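Local coordinates for L544 (Acanthamoeba polyphaga mimivirus, PDB 4AMQ), which probably acts as a metal-dependent nucleotidyl transferase, a virion protein with manganese-binding aspartates and a helical domain, at residues Y103-D109 / L162-T168. Numbering follows the deposited sequence.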
loop_
_atom_site.group_PDB
_atom_site.type_symbol
_atom_site.label_atom_id
_atom_site.label_comp_id
_atom_site.label_asym_id
_atom_site.label_seq_id
_atom_site.Cartn_x
_atom_site.Cartn_y
_atom_site.Cartn_z
ATOM N N TYR A 103 -10.279 5.407 -1.904
ATOM C CA TYR A 103 -11.109 4.235 -2.153
ATOM C C TYR A 103 -11.841 3.780 -0.907
ATOM O O TYR A 103 -11.301 3.829 0.199
ATOM C CB TYR A 103 -10.272 3.056 -2.655
ATOM C CG TYR A 103 -9.591 3.247 -3.990
ATOM C CD1 TYR A 103 -10.322 3.517 -5.140
ATOM C CD2 TYR A 103 -8.212 3.117 -4.103
ATOM C CE1 TYR A 103 -9.694 3.678 -6.362
ATOM C CE2 TYR A 103 -7.579 3.271 -5.317
ATOM C CZ TYR A 103 -8.322 3.552 -6.441
ATOM O OH TYR A 103 -7.680 3.702 -7.645
ATOM N N VAL A 104 -13.072 3.331 -1.102
ATOM C CA VAL A 104 -13.767 2.539 -0.101
ATOM C C VAL A 104 -13.857 1.124 -0.652
ATOM O O VAL A 104 -14.520 0.886 -1.664
ATOM C CB VAL A 104 -15.175 3.079 0.185
ATOM C CG1 VAL A 104 -15.931 2.122 1.093
ATOM C CG2 VAL A 104 -15.094 4.461 0.814
ATOM N N ILE A 105 -13.168 0.194 -0.001
ATOM C CA ILE A 105 -13.110 -1.177 -0.488
ATOM C C ILE A 105 -14.100 -2.058 0.255
ATOM O O ILE A 105 -13.947 -2.310 1.448
ATOM C CB ILE A 105 -11.703 -1.772 -0.337
ATOM C CG1 ILE A 105 -10.665 -0.867 -1.001
ATOM C CG2 ILE A 105 -11.654 -3.171 -0.928
ATOM C CD1 ILE A 105 -9.257 -1.407 -0.927
ATOM N N CYS A 106 -15.112 -2.525 -0.464
ATOM C CA CYS A 106 -16.140 -3.373 0.113
ATOM C C CYS A 106 -16.821 -4.160 -0.998
ATOM O O CYS A 106 -17.364 -3.578 -1.936
ATOM C CB CYS A 106 -17.168 -2.520 0.862
ATOM S SG CYS A 106 -18.335 -3.454 1.890
ATOM N N GLY A 107 -16.782 -5.483 -0.895
ATOM C CA GLY A 107 -17.437 -6.337 -1.870
ATOM C C GLY A 107 -16.469 -7.059 -2.785
ATOM O O GLY A 107 -15.284 -6.735 -2.832
ATOM N N THR A 108 -16.976 -8.052 -3.509
ATOM C CA THR A 108 -16.157 -8.790 -4.463
ATOM C C THR A 108 -16.919 -9.065 -5.753
ATOM O O THR A 108 -18.148 -9.126 -5.760
ATOM C CB THR A 108 -15.656 -10.128 -3.882
ATOM O OG1 THR A 108 -16.770 -10.908 -3.432
ATOM C CG2 THR A 108 -14.700 -9.886 -2.720
ATOM N N ASP A 109 -16.174 -9.219 -6.841
ATOM C CA ASP A 109 -16.746 -9.581 -8.131
ATOM C C ASP A 109 -16.356 -11.022 -8.433
ATOM O O ASP A 109 -15.296 -11.282 -9.005
ATOM C CB ASP A 109 -16.226 -8.646 -9.226
ATOM C CG ASP A 109 -16.887 -8.892 -10.568
ATOM O OD1 ASP A 109 -17.566 -9.930 -10.721
ATOM O OD2 ASP A 109 -16.721 -8.050 -11.475
ATOM N N LEU A 162 -9.875 -6.163 -9.556
ATOM C CA LEU A 162 -11.128 -6.515 -10.212
ATOM C C LEU A 162 -11.983 -7.436 -9.343
ATOM O O LEU A 162 -13.210 -7.363 -9.373
ATOM C CB LEU A 162 -10.852 -7.156 -11.573
ATOM C CG LEU A 162 -10.223 -6.214 -12.602
ATOM C CD1 LEU A 162 -9.574 -6.986 -13.742
ATOM C CD2 LEU A 162 -11.261 -5.235 -13.127
ATOM N N TYR A 163 -11.330 -8.297 -8.569
ATOM C CA TYR A 163 -12.041 -9.161 -7.631
ATOM C C TYR A 163 -12.573 -8.357 -6.449
ATOM O O TYR A 163 -13.745 -8.464 -6.099
ATOM C CB TYR A 163 -11.144 -10.303 -7.145
ATOM C CG TYR A 163 -11.788 -11.171 -6.088
ATOM C CD1 TYR A 163 -13.093 -11.618 -6.232
ATOM C CD2 TYR A 163 -11.087 -11.550 -4.950
ATOM C CE1 TYR A 163 -13.687 -12.410 -5.272
ATOM C CE2 TYR A 163 -11.672 -12.347 -3.983
ATOM C CZ TYR A 163 -12.972 -12.773 -4.149
ATOM O OH TYR A 163 -13.564 -13.564 -3.191
ATOM N N LYS A 164 -11.708 -7.550 -5.840
ATOM C CA LYS A 164 -12.116 -6.686 -4.735
ATOM C C LYS A 164 -12.674 -5.367 -5.257
ATOM O O LYS A 164 -12.004 -4.657 -6.008
ATOM C CB LYS A 164 -10.938 -6.413 -3.800
ATOM C CG LYS A 164 -10.264 -7.664 -3.278
ATOM C CD LYS A 164 -11.217 -8.515 -2.452
ATOM C CE LYS A 164 -11.537 -7.862 -1.116
ATOM N NZ LYS A 164 -12.409 -8.733 -0.278
ATOM N N LEU A 165 -13.899 -5.039 -4.857
ATOM C CA LEU A 165 -14.546 -3.820 -5.319
ATOM C C LEU A 165 -13.988 -2.574 -4.634
ATOM O O LEU A 165 -14.186 -2.365 -3.436
ATOM C CB LEU A 165 -16.059 -3.902 -5.115
ATOM C CG LEU A 165 -16.801 -4.958 -5.938
ATOM C CD1 LEU A 165 -18.285 -4.937 -5.623
ATOM C CD2 LEU A 165 -16.566 -4.738 -7.425
ATOM N N ARG A 166 -13.285 -1.751 -5.405
ATOM C CA ARG A 166 -12.792 -0.477 -4.903
ATOM C C ARG A 166 -13.740 0.634 -5.338
ATOM O O ARG A 166 -13.809 0.972 -6.518
ATOM C CB ARG A 166 -11.372 -0.201 -5.411
ATOM C CG ARG A 166 -10.394 -1.348 -5.178
ATOM C CD ARG A 166 -8.941 -0.917 -5.377
ATOM N NE ARG A 166 -8.658 -0.488 -6.745
ATOM C CZ ARG A 166 -7.441 -0.198 -7.200
ATOM N NH1 ARG A 166 -6.392 -0.293 -6.398
ATOM N NH2 ARG A 166 -7.273 0.185 -8.458
ATOM N N TRP A 167 -14.480 1.187 -4.385
ATOM C CA TRP A 167 -15.424 2.261 -4.676
ATOM C C TRP A 167 -14.737 3.623 -4.584
ATOM O O TRP A 167 -14.008 3.894 -3.628
ATOM C CB TRP A 167 -16.608 2.206 -3.703
ATOM C CG TRP A 167 -17.412 0.935 -3.792
ATOM C CD1 TRP A 167 -17.000 -0.320 -3.447
ATOM C CD2 TRP A 167 -18.764 0.801 -4.248
ATOM N NE1 TRP A 167 -18.008 -1.227 -3.668
ATOM C CE2 TRP A 167 -19.102 -0.564 -4.159
ATOM C CE3 TRP A 167 -19.720 1.703 -4.729
ATOM C CZ2 TRP A 167 -20.354 -1.050 -4.531
ATOM C CZ3 TRP A 167 -20.963 1.219 -5.097
ATOM C CH2 TRP A 167 -21.269 -0.145 -4.997
ATOM N N THR A 168 -14.958 4.476 -5.580
ATOM C CA THR A 168 -14.517 5.864 -5.490
ATOM C C THR A 168 -15.524 6.636 -4.650
ATOM O O THR A 168 -16.629 6.149 -4.400
ATOM C CB THR A 168 -14.408 6.532 -6.875
ATOM O OG1 THR A 168 -15.683 6.498 -7.523
ATOM C CG2 THR A 168 -13.381 5.817 -7.743
HETATM O O HOH W 1 -15.168 -5.902 -11.280
#
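Val104 and Trp167 pair antiparallel through two backbone bonds, Val104 N to Trp167 O (2.8 Å) and Trp167 N to Val104 O (2.7 Å), and the pairing of strands 103-108 and 164-167 is then interrupted by a beta bulge. Ile105 faces Arg166 as a non-hydrogen-bonded pair, but by Thr108, opposite Lys164, the register has slipped by one residue. The extra residue lies in Cys106-Gly107: Cys106 N reaches Leu165 O, whereas Gly107 O takes Leu165 N. Gly107 has a positive phi (108°), and Leu165 CG packs against its backbone. Beyond the bulge, Asp109 N bonds Tyr163 O (2.6 Å), joining the loop to the end of helix 152-163.

In the six-stranded mixed sheet of the nucleotidyltransferase domain, 164-167 is an outermost strand; strand 196-204 flanks 103-108 on its other side. The bulge therefore lies between the edge strand and its neighbour, and the Trp167 indole reaches it: NE1 donates in the carbonyl plane to Cys106 O (3.0 Å), although the oxygen sits 21° out of the ring plane. Phe187 meets this indole edge-to-face.

On the face bearing Ile105, the Arg166 chain bends at chi3 and lays its guanidinium flat over the Tyr103 ring, planes 14° apart, in an off-centre cation-pi stack with CZ 4.4 Å from the ring centroid. Farther along, Thr108 CG2 rests over a face of the Tyr163 ring, 3.9 Å from its centroid, with Lys164 NZ alongside the same methyl. A water donates to both Asp109 OD2 and Leu162 O, while Arg111 holds that carboxylate oxygen in a salt bridge.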